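Local coordinates for protein putative Xylose isomerase (Rhodospirillum rubrum, PDB 3QXB) that probably acts as an isomerase of the xylose isomerase-like TIM-barrel family, holding two neighbouring metal ions at the mouth of its barrel, at residues 177-182 against 208-213; 214-219 against 244-249; 253-258 against 284-289. One frame throughout, in Å; residues are numbered along the deposited sequence.

How the interactions relate
Interactions 1, 2 and 3 follow one another around the C-terminal mouth of one TIM barrel and build a two-metal site, each half modelled with both iron and manganese. E178 and D213 of interaction 1, H244 of interaction 2 and E286 of interaction 3 hold one ion; H216 of interaction 2, with D253 and H255 of interaction 3, holds the other. Water 2 bridges the ions, 2.3 Å from iron and from manganese. Polar links join the contacts: H216 ND1 to P179 O at 2.8 Å, Q246 NE2 to D213 OD1 at 2.9 Å, and Q246 OE1 to H255 N at 2.8 Å. The centres of interactions 2 and 3 are about 8 Å apart.

Interaction 1: 177-182 against 208-213; sequences VEPVPL and VRLLVD. With FE (Fe (III) ion), chain E.
At the C-terminal mouth of the TIM barrel, E178 and D213 form part of the iron site, E178 just past V177 of strand 174-177 and D213 at the end of the adjacent parallel strand 208-213. E178 binds with a single oxygen, OE2, 2.2 Å from the iron. Its CG is anti to the backbone N (chi1 169°) and the chain stays extended beyond it, which carries the carboxylate out beside L211 and on to the metal. D213 comes in from the neighbouring strand and gives OD2, also 2.2 Å from the iron. The two carboxylates are nearly coplanar, 15° apart, and E178 OE2 lies 3.3 Å from D213 OD2; the shared cation probably offsets the repulsion expected between them. H244, E286 and two waters complete six-fold coordination. The other oxygen of D213, OD1, is taken by G215 N and Q246 NE2, so the carboxylate is gripped at both ends and caps the start of the next helix.

Below the metal the backbones pair in parallel fashion. V177 N donates to R209 O at 2.9 Å, and V177 O accepts from L211 N at 3.1 Å. Beyond these two bonds the direct backbone hydrogen bonding between the segments stops: L211 O is buried without a hydrogen-bond partner and receives instead a CA-H contact from E178 CA at 3.4 Å. Water 1 then links the two backbones, donating to P179 O and accepting from D213 N. On the outward face, P179 CG rests on L210 CD2 at 3.9 Å, the two side chains crossing at about a right angle.

L210 and V177 pack against helix 190-200, while P179 and V212 meet W232 on helix 229-236; on the barrel's inner side L211 touches A242 and H244 of strand 240-245.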
loop_
_atom_site.group_PDB
_atom_site.type_symbol
_atom_site.label_atom_id
_atom_site.label_comp_id
_atom_site.label_asym_id
_atom_site.label_seq_id
_atom_site.Cartn_x
_atom_site.Cartn_y
_atom_site.Cartn_z
ATOM N N VAL A 177 0.627 6.089 18.312
ATOM C CA VAL A 177 1.308 6.763 17.222
ATOM C C VAL A 177 2.598 6.012 16.968
ATOM O O VAL A 177 3.350 5.756 17.900
ATOM C CB VAL A 177 1.650 8.236 17.569
ATOM C CG1 VAL A 177 2.467 8.871 16.429
ATOM C CG2 VAL A 177 0.378 9.001 17.831
ATOM N N GLU A 178 2.881 5.684 15.704
ATOM C CA GLU A 178 4.121 5.002 15.348
ATOM C C GLU A 178 5.089 5.961 14.703
ATOM O O GLU A 178 4.828 6.418 13.577
ATOM C CB GLU A 178 3.842 3.846 14.346
ATOM C CG GLU A 178 5.076 3.266 13.724
ATOM C CD GLU A 178 4.809 2.014 12.890
ATOM O OE1 GLU A 178 3.692 1.851 12.363
ATOM O OE2 GLU A 178 5.742 1.211 12.726
ATOM N N PRO A 179 6.213 6.267 15.374
ATOM C CA PRO A 179 7.182 7.104 14.706
ATOM C C PRO A 179 7.822 6.424 13.484
ATOM O O PRO A 179 7.874 5.180 13.390
ATOM C CB PRO A 179 8.241 7.368 15.799
ATOM C CG PRO A 179 7.479 7.252 17.069
ATOM C CD PRO A 179 6.558 6.095 16.805
ATOM N N VAL A 180 8.300 7.255 12.568
ATOM C CA VAL A 180 8.764 6.802 11.272
ATOM C C VAL A 180 10.116 7.420 10.867
ATOM O O VAL A 180 10.413 8.562 11.266
ATOM C CB VAL A 180 7.747 7.172 10.186
ATOM C CG1 VAL A 180 6.478 6.343 10.369
ATOM C CG2 VAL A 180 7.454 8.656 10.282
ATOM N N PRO A 181 10.883 6.701 10.009
ATOM C CA PRO A 181 12.269 7.078 9.665
ATOM C C PRO A 181 12.350 8.027 8.475
ATOM O O PRO A 181 13.184 7.831 7.587
ATOM C CB PRO A 181 12.924 5.720 9.320
ATOM C CG PRO A 181 11.810 4.904 8.712
ATOM C CD PRO A 181 10.543 5.351 9.483
ATOM N N LEU A 182 11.492 9.042 8.471
ATOM C CA LEU A 182 11.449 10.061 7.433
ATOM C C LEU A 182 11.512 11.423 8.103
ATOM O O LEU A 182 10.727 11.663 9.009
ATOM C CB LEU A 182 10.139 9.955 6.665
ATOM C CG LEU A 182 9.976 8.823 5.625
ATOM C CD1 LEU A 182 9.934 7.470 6.300
ATOM C CD2 LEU A 182 8.695 9.077 4.816
ATOM N N VAL A 208 -2.677 8.436 24.820
ATOM C CA VAL A 208 -2.085 8.244 23.482
ATOM C C VAL A 208 -0.636 7.903 23.764
ATOM O O VAL A 208 0.066 8.610 24.499
ATOM C CB VAL A 208 -2.240 9.515 22.602
ATOM C CG1 VAL A 208 -1.552 9.382 21.223
ATOM C CG2 VAL A 208 -3.716 9.873 22.457
ATOM N N ARG A 209 -0.189 6.787 23.220
ATOM C CA ARG A 209 1.137 6.269 23.533
ATOM C C ARG A 209 1.868 5.968 22.231
ATOM O O ARG A 209 1.310 6.068 21.148
ATOM C CB ARG A 209 1.004 5.001 24.402
ATOM C CG ARG A 209 0.466 5.249 25.824
ATOM C CD ARG A 209 1.506 5.978 26.688
ATOM N NE ARG A 209 0.971 6.339 27.994
ATOM C CZ ARG A 209 0.452 7.528 28.301
ATOM N NH1 ARG A 209 0.332 8.515 27.393
ATOM N NH2 ARG A 209 0.005 7.721 29.520
ATOM N N LEU A 210 3.137 5.578 22.369
ATOM C CA LEU A 210 3.983 5.262 21.242
ATOM C C LEU A 210 3.981 3.751 21.012
ATOM O O LEU A 210 3.959 2.966 21.961
ATOM C CB LEU A 210 5.418 5.745 21.480
ATOM C CG LEU A 210 5.601 7.264 21.639
ATOM C CD1 LEU A 210 7.009 7.582 22.161
ATOM C CD2 LEU A 210 5.349 7.954 20.290
ATOM N N LEU A 211 3.949 3.370 19.738
ATOM C CA LEU A 211 4.343 2.040 19.318
ATOM C C LEU A 211 5.624 2.228 18.509
ATOM O O LEU A 211 5.643 2.998 17.581
ATOM C CB LEU A 211 3.219 1.353 18.537
ATOM C CG LEU A 211 3.542 -0.024 17.945
ATOM C CD1 LEU A 211 2.258 -0.887 17.813
ATOM C CD2 LEU A 211 4.289 0.129 16.585
ATOM N N VAL A 212 6.730 1.608 18.927
ATOM C CA VAL A 212 8.011 1.877 18.277
ATOM C C VAL A 212 8.427 0.664 17.462
ATOM O O VAL A 212 8.393 -0.447 17.943
ATOM C CB VAL A 212 9.076 2.275 19.277
ATOM C CG1 VAL A 212 10.487 2.303 18.650
ATOM C CG2 VAL A 212 8.694 3.627 19.932
ATOM N N ASP A 213 8.764 0.903 16.200
ATOM C CA ASP A 213 9.120 -0.168 15.302
ATOM C C ASP A 213 10.641 -0.213 15.248
ATOM O O ASP A 213 11.285 0.791 14.949
ATOM C CB ASP A 213 8.546 0.129 13.923
ATOM C CG ASP A 213 8.781 -0.993 12.948
ATOM O OD1 ASP A 213 9.862 -1.616 13.031
ATOM O OD2 ASP A 213 7.877 -1.231 12.124
HETATM FE FE FE E . 5.739 -0.788 11.863
HETATM O O HOH W 1 8.739 3.650 15.349
HETATM O O HOH W 2 6.023 -0.093 9.668
HETATM O O HOH W 3 3.614 -0.348 11.169
#

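Interaction 2: 214-219 against 244-249; sequences WGHALF and HIQQTD. With FE (Fe (III) ion), chain E; MN (manganese (II) ion), chain G.
W214 and I245 lie side by side and point the same way, the indole CD1 coming within 3.8 Å of I245 CG2. The same CD1 turns the edge of the ring to H244 O, while the backbone N of W214 donates to that oxygen at 2.9 Å in an almost straight bond (170°). This ties the first turn of helix 214-217 to the end of strand 240-245.

Next to it, the side-chain amide of Q246 comes up against G215, with NE2 3.3 Å from G215 CA. A beta carbon at that position would clash with NE2, so the glycine is what admits the amide. CG of Q246 sits between the backbone N and the carbonyl carbon (chi1 40°), and from there the extended chain brings the amide against G215. OE1 accepts from H255 N, while NE2 hydrogen-bonds OD1 of both D213 and D253, ligands of the two different ions, making Q246 a second-shell residue of the metal site. Farther along, water 4 donates to G215 O and accepts from T248 OG1, a hydroxyl also held by G250.

The two histidines serve different ions: H244 ND1 binds iron at 2.2 Å and H216 NE2 binds manganese at 2.2 Å. Their far nitrogens are held by Q53 for H244 and by the P179 carbonyl for H216. W214 touches M229 of helix 229-236 and R268 and L269 of helix 266-275, and H244 lies against F284 of strand 283-285.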
loop_
_atom_site.group_PDB
_atom_site.type_symbol
_atom_site.label_atom_id
_atom_site.label_comp_id
_atom_site.label_asym_id
_atom_site.label_seq_id
_atom_site.Cartn_x
_atom_site.Cartn_y
_atom_site.Cartn_z
ATOM N N TRP A 214 11.215 -1.357 15.589
ATOM C CA TRP A 214 12.671 -1.471 15.724
ATOM C C TRP A 214 13.385 -1.071 14.412
ATOM O O TRP A 214 14.459 -0.478 14.436
ATOM C CB TRP A 214 13.063 -2.900 16.133
ATOM C CG TRP A 214 12.996 -3.164 17.594
ATOM C CD1 TRP A 214 11.882 -3.212 18.366
ATOM C CD2 TRP A 214 14.103 -3.441 18.462
ATOM N NE1 TRP A 214 12.215 -3.498 19.660
ATOM C CE2 TRP A 214 13.576 -3.643 19.752
ATOM C CE3 TRP A 214 15.486 -3.571 18.265
ATOM C CZ2 TRP A 214 14.382 -3.933 20.860
ATOM C CZ3 TRP A 214 16.309 -3.858 19.394
ATOM C CH2 TRP A 214 15.739 -4.045 20.658
ATOM N N GLY A 215 12.765 -1.337 13.277
ATOM C CA GLY A 215 13.360 -0.989 11.986
ATOM C C GLY A 215 13.359 0.508 11.705
ATOM O O GLY A 215 14.185 1.003 10.936
ATOM N N HIS A 216 12.418 1.224 12.302
ATOM C CA HIS A 216 12.334 2.658 12.154
ATOM C C HIS A 216 13.370 3.351 13.060
ATOM O O HIS A 216 14.047 4.259 12.619
ATOM C CB HIS A 216 10.964 3.132 12.535
ATOM C CG HIS A 216 9.874 2.620 11.650
ATOM N ND1 HIS A 216 8.571 3.048 11.780
ATOM C CD2 HIS A 216 9.890 1.749 10.604
ATOM C CE1 HIS A 216 7.826 2.441 10.864
ATOM N NE2 HIS A 216 8.604 1.660 10.130
ATOM N N ALA A 217 13.484 2.906 14.298
ATOM C CA ALA A 217 14.467 3.471 15.227
ATOM C C ALA A 217 15.896 3.194 14.751
ATOM O O ALA A 217 16.805 4.009 14.962
ATOM C CB ALA A 217 14.264 2.905 16.639
ATOM N N LEU A 218 16.104 2.039 14.132
ATOM C CA LEU A 218 17.470 1.593 13.767
ATOM C C LEU A 218 17.884 2.013 12.360
ATOM O O LEU A 218 18.919 1.594 11.865
ATOM C CB LEU A 218 17.612 0.068 13.944
ATOM C CG LEU A 218 17.452 -0.440 15.396
ATOM C CD1 LEU A 218 17.705 -1.949 15.507
ATOM C CD2 LEU A 218 18.354 0.282 16.327
ATOM N N PHE A 219 17.072 2.836 11.710
ATOM C CA PHE A 219 17.400 3.353 10.393
ATOM C C PHE A 219 18.610 4.327 10.452
ATOM O O PHE A 219 18.457 5.511 10.802
ATOM C CB PHE A 219 16.168 4.042 9.820
ATOM C CG PHE A 219 16.345 4.535 8.420
ATOM C CD1 PHE A 219 16.454 3.651 7.366
ATOM C CD2 PHE A 219 16.365 5.877 8.148
ATOM C CE1 PHE A 219 16.629 4.109 6.092
ATOM C CE2 PHE A 219 16.512 6.321 6.869
ATOM C CZ PHE A 219 16.664 5.446 5.853
ATOM N N HIS A 244 6.837 -2.875 17.170
ATOM C CA HIS A 244 6.919 -3.749 16.014
ATOM C C HIS A 244 8.352 -4.247 15.969
ATOM O O HIS A 244 9.307 -3.462 16.141
ATOM C CB HIS A 244 6.619 -3.038 14.709
ATOM C CG HIS A 244 5.182 -2.693 14.534
ATOM N ND1 HIS A 244 4.750 -1.721 13.654
ATOM C CD2 HIS A 244 4.076 -3.203 15.120
ATOM C CE1 HIS A 244 3.433 -1.626 13.745
ATOM N NE2 HIS A 244 3.002 -2.509 14.628
ATOM N N ILE A 245 8.500 -5.537 15.743
ATOM C CA ILE A 245 9.814 -6.125 15.570
ATOM C C ILE A 245 9.917 -6.637 14.126
ATOM O O ILE A 245 8.957 -7.121 13.563
ATOM C CB ILE A 245 10.116 -7.219 16.629
ATOM C CG1 ILE A 245 9.144 -8.396 16.556
ATOM C CG2 ILE A 245 10.173 -6.616 18.090
ATOM C CD1 ILE A 245 9.563 -9.585 17.464
ATOM N N GLN A 246 11.121 -6.538 13.565
ATOM C CA GLN A 246 11.451 -7.008 12.222
ATOM C C GLN A 246 12.960 -7.166 12.153
ATOM O O GLN A 246 13.688 -6.665 13.018
ATOM C CB GLN A 246 11.037 -5.986 11.171
ATOM C CG GLN A 246 11.326 -4.532 11.622
ATOM C CD GLN A 246 11.568 -3.599 10.453
ATOM O OE1 GLN A 246 12.405 -3.885 9.579
ATOM N NE2 GLN A 246 10.871 -2.468 10.439
ATOM N N GLN A 247 13.420 -7.873 11.132
ATOM C CA GLN A 247 14.830 -8.000 10.863
ATOM C C GLN A 247 15.172 -6.949 9.828
ATOM O O GLN A 247 14.353 -6.602 8.955
ATOM C CB GLN A 247 15.188 -9.436 10.422
ATOM C CG GLN A 247 16.639 -9.768 10.250
ATOM C CD GLN A 247 17.512 -9.535 11.476
ATOM O OE1 GLN A 247 17.774 -8.401 11.833
ATOM N NE2 GLN A 247 18.036 -10.616 12.065
ATOM N N THR A 248 16.361 -6.381 9.980
ATOM C CA THR A 248 16.774 -5.299 9.121
ATOM C C THR A 248 18.300 -5.201 9.115
ATOM O O THR A 248 18.946 -5.691 10.034
ATOM C CB THR A 248 16.164 -3.968 9.615
ATOM O OG1 THR A 248 16.603 -2.899 8.784
ATOM C CG2 THR A 248 16.568 -3.702 11.091
ATOM N N ASP A 249 18.858 -4.586 8.073
ATOM C CA ASP A 249 20.279 -4.238 8.065
ATOM C C ASP A 249 20.478 -2.796 8.496
ATOM O O ASP A 249 21.597 -2.316 8.557
ATOM C CB ASP A 249 20.914 -4.481 6.680
ATOM C CG ASP A 249 20.276 -3.645 5.599
ATOM O OD1 ASP A 249 19.309 -2.908 5.902
ATOM O OD2 ASP A 249 20.709 -3.743 4.451
HETATM FE FE FE E . 5.739 -0.788 11.863
HETATM MN MN MN G . 8.054 0.221 8.600
HETATM O O HOH W 4 16.220 -0.145 9.415
HETATM O O HOH W 2 6.023 -0.093 9.668
HETATM O O HOH W 3 3.614 -0.348 11.169
HETATM O O HOH W 5 6.703 0.374 6.584
#

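Interaction 3: 253-258 against 284-289; sequences DRHWSF and FAEILY. With MN (manganese (II) ion), chain G; FE (Fe (III) ion), chain E; EDO (1,2-ethanediol), chain K.
The imidazole of H255 carries L288 CD1 over one face, a CH-pi contact 3.9 Å from the ring centroid, and has E286 O at its edge. One face of the W256 indole has R254 CB over its centre. These loops follow the seventh and eighth strands of the TIM barrel. ND1 of H255 donates to E286 O at 3.0 Å, close to the ring plane, which fixes the ring's rotation and leaves NE2 to bind manganese at 2.1 Å, alongside D253 OD2. The carboxylate of E286 stands nearly perpendicular to the imidazole (86°). In the backbone, L288 N donates to H255 O at 3.1 Å, so H255 and residues 286-288 hold each other twice.

Beyond this, I287 wedges in: CD1 meets W256 O and F258 CE2, and CG2 presses tightly on S257 CB at 3.4 Å. Y289 OH approaches S257 CB as well, and both hydroxyls bond D301 of helix 295-310. With an alanine in place of Y289, D301 would probably lose one of this hydroxyl pair, and a gap would open beside S257 CB. At the metal end, E286 OE1 grips iron at 2.1 Å while H255 CE1 lies 3.2 Å from the same OE1.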
loop_
_atom_site.group_PDB
_atom_site.type_symbol
_atom_site.label_atom_id
_atom_site.label_comp_id
_atom_site.label_asym_id
_atom_site.label_seq_id
_atom_site.Cartn_x
_atom_site.Cartn_y
_atom_site.Cartn_z
ATOM N N ASP A 253 14.055 0.401 5.523
ATOM C CA ASP A 253 13.058 -0.155 6.421
ATOM C C ASP A 253 12.666 -1.530 5.914
ATOM O O ASP A 253 11.711 -1.657 5.150
ATOM C CB ASP A 253 11.824 0.763 6.509
ATOM C CG ASP A 253 10.850 0.322 7.595
ATOM O OD1 ASP A 253 11.287 -0.411 8.519
ATOM O OD2 ASP A 253 9.644 0.721 7.543
ATOM N N ARG A 254 13.414 -2.558 6.316
ATOM C CA ARG A 254 13.378 -3.844 5.578
ATOM C C ARG A 254 12.116 -4.686 5.807
ATOM O O ARG A 254 11.578 -5.275 4.861
ATOM C CB ARG A 254 14.613 -4.699 5.877
ATOM C CG ARG A 254 15.924 -4.032 5.491
ATOM C CD ARG A 254 15.962 -3.646 4.017
ATOM N NE ARG A 254 17.334 -3.401 3.614
ATOM C CZ ARG A 254 17.769 -3.335 2.357
ATOM N NH1 ARG A 254 16.935 -3.458 1.327
ATOM N NH2 ARG A 254 19.062 -3.137 2.142
ATOM N N HIS A 255 11.697 -4.754 7.065
ATOM C CA HIS A 255 10.647 -5.656 7.510
ATOM C C HIS A 255 10.945 -7.083 7.070
ATOM O O HIS A 255 10.043 -7.793 6.624
ATOM C CB HIS A 255 9.261 -5.215 7.006
ATOM C CG HIS A 255 8.802 -3.912 7.582
ATOM N ND1 HIS A 255 8.212 -3.816 8.824
ATOM C CD2 HIS A 255 8.891 -2.650 7.103
ATOM C CE1 HIS A 255 7.964 -2.549 9.088
ATOM N NE2 HIS A 255 8.349 -1.822 8.052
ATOM N N TRP A 256 12.214 -7.478 7.180
ATOM C CA TRP A 256 12.608 -8.836 6.912
ATOM C C TRP A 256 12.130 -9.719 8.032
ATOM O O TRP A 256 11.885 -9.265 9.155
ATOM C CB TRP A 256 14.120 -9.008 6.737
ATOM C CG TRP A 256 14.690 -8.388 5.495
ATOM C CD1 TRP A 256 14.057 -8.186 4.295
ATOM C CD2 TRP A 256 16.018 -7.893 5.328
ATOM N NE1 TRP A 256 14.896 -7.564 3.416
ATOM C CE2 TRP A 256 16.110 -7.374 4.020
ATOM C CE3 TRP A 256 17.129 -7.812 6.164
ATOM C CZ2 TRP A 256 17.293 -6.799 3.520
ATOM C CZ3 TRP A 256 18.312 -7.256 5.664
ATOM C CH2 TRP A 256 18.380 -6.766 4.350
ATOM N N SER A 257 12.000 -11.000 7.718
ATOM C CA SER A 257 11.698 -11.976 8.750
ATOM C C SER A 257 12.988 -12.448 9.450
ATOM O O SER A 257 14.094 -12.134 9.018
ATOM C CB SER A 257 10.969 -13.138 8.120
ATOM O OG SER A 257 11.892 -14.113 7.727
ATOM N N PHE A 258 12.836 -13.201 10.536
ATOM C CA PHE A 258 13.955 -13.638 11.327
ATOM C C PHE A 258 14.665 -14.905 10.825
ATOM O O PHE A 258 15.561 -15.442 11.487
ATOM C CB PHE A 258 13.554 -13.698 12.803
ATOM C CG PHE A 258 13.181 -12.351 13.359
ATOM C CD1 PHE A 258 14.145 -11.507 13.868
ATOM C CD2 PHE A 258 11.859 -11.895 13.289
ATOM C CE1 PHE A 258 13.810 -10.276 14.348
ATOM C CE2 PHE A 258 11.525 -10.672 13.756
ATOM C CZ PHE A 258 12.480 -9.853 14.279
ATOM N N PHE A 284 5.262 -7.152 18.562
ATOM C CA PHE A 284 4.552 -7.664 17.407
ATOM C C PHE A 284 5.478 -7.782 16.188
ATOM O O PHE A 284 6.011 -6.775 15.714
ATOM C CB PHE A 284 3.396 -6.729 17.006
ATOM C CG PHE A 284 2.293 -6.596 18.029
ATOM C CD1 PHE A 284 1.366 -7.596 18.222
ATOM C CD2 PHE A 284 2.167 -5.452 18.775
ATOM C CE1 PHE A 284 0.323 -7.428 19.145
ATOM C CE2 PHE A 284 1.116 -5.287 19.677
ATOM C CZ PHE A 284 0.211 -6.267 19.845
ATOM N N ALA A 285 5.623 -8.994 15.667
ATOM C CA ALA A 285 6.372 -9.212 14.452
ATOM C C ALA A 285 5.580 -8.589 13.334
ATOM O O ALA A 285 4.413 -8.929 13.176
ATOM C CB ALA A 285 6.559 -10.689 14.161
ATOM N N GLU A 286 6.238 -7.703 12.592
ATOM C CA GLU A 286 5.668 -7.021 11.446
ATOM C C GLU A 286 6.561 -7.265 10.238
ATOM O O GLU A 286 7.492 -6.492 9.948
ATOM C CB GLU A 286 5.474 -5.521 11.686
ATOM C CG GLU A 286 4.653 -4.890 10.570
ATOM C CD GLU A 286 4.614 -3.372 10.594
ATOM O OE1 GLU A 286 5.527 -2.737 11.103
ATOM O OE2 GLU A 286 3.635 -2.817 10.068
ATOM N N ILE A 287 6.239 -8.360 9.553
ATOM C CA ILE A 287 7.070 -8.917 8.500
ATOM C C ILE A 287 6.305 -8.719 7.205
ATOM O O ILE A 287 5.117 -9.069 7.109
ATOM C CB ILE A 287 7.413 -10.435 8.710
ATOM C CG1 ILE A 287 7.863 -10.730 10.159
ATOM C CG2 ILE A 287 8.457 -10.887 7.653
ATOM C CD1 ILE A 287 9.067 -9.955 10.629
ATOM N N LEU A 288 6.978 -8.130 6.226
ATOM C CA LEU A 288 6.360 -7.840 4.950
ATOM C C LEU A 288 6.967 -8.738 3.846
ATOM O O LEU A 288 8.189 -8.974 3.785
ATOM C CB LEU A 288 6.501 -6.353 4.627
ATOM C CG LEU A 288 5.698 -5.387 5.530
ATOM C CD1 LEU A 288 6.070 -3.957 5.151
ATOM C CD2 LEU A 288 4.168 -5.605 5.457
ATOM N N TYR A 289 6.090 -9.301 3.036
ATOM C CA TYR A 289 6.498 -10.207 1.996
ATOM C C TYR A 289 6.040 -9.618 0.685
ATOM O O TYR A 289 4.934 -9.041 0.594
ATOM C CB TYR A 289 5.859 -11.572 2.209
ATOM C CG TYR A 289 6.430 -12.349 3.348
ATOM C CD1 TYR A 289 5.855 -12.297 4.621
ATOM C CD2 TYR A 289 7.544 -13.168 3.161
ATOM C CE1 TYR A 289 6.389 -13.015 5.686
ATOM C CE2 TYR A 289 8.080 -13.881 4.219
ATOM C CZ TYR A 289 7.485 -13.796 5.491
ATOM O OH TYR A 289 7.952 -14.518 6.563
HETATM MN MN MN G . 8.054 0.221 8.600
HETATM FE FE FE E . 5.739 -0.788 11.863
HETATM C C1 EDO K . 10.668 -11.457 3.577
HETATM O O1 EDO K . 10.681 -10.672 2.411
HETATM C C2 EDO K . 12.085 -11.345 4.073
HETATM O O2 EDO K . 12.068 -11.779 5.399
HETATM O O HOH W 6 10.270 -7.511 3.680
HETATM O O HOH W 2 6.023 -0.093 9.668
HETATM O O HOH W 3 3.614 -0.348 11.169
HETATM O O HOH W 5 6.703 0.374 6.584
#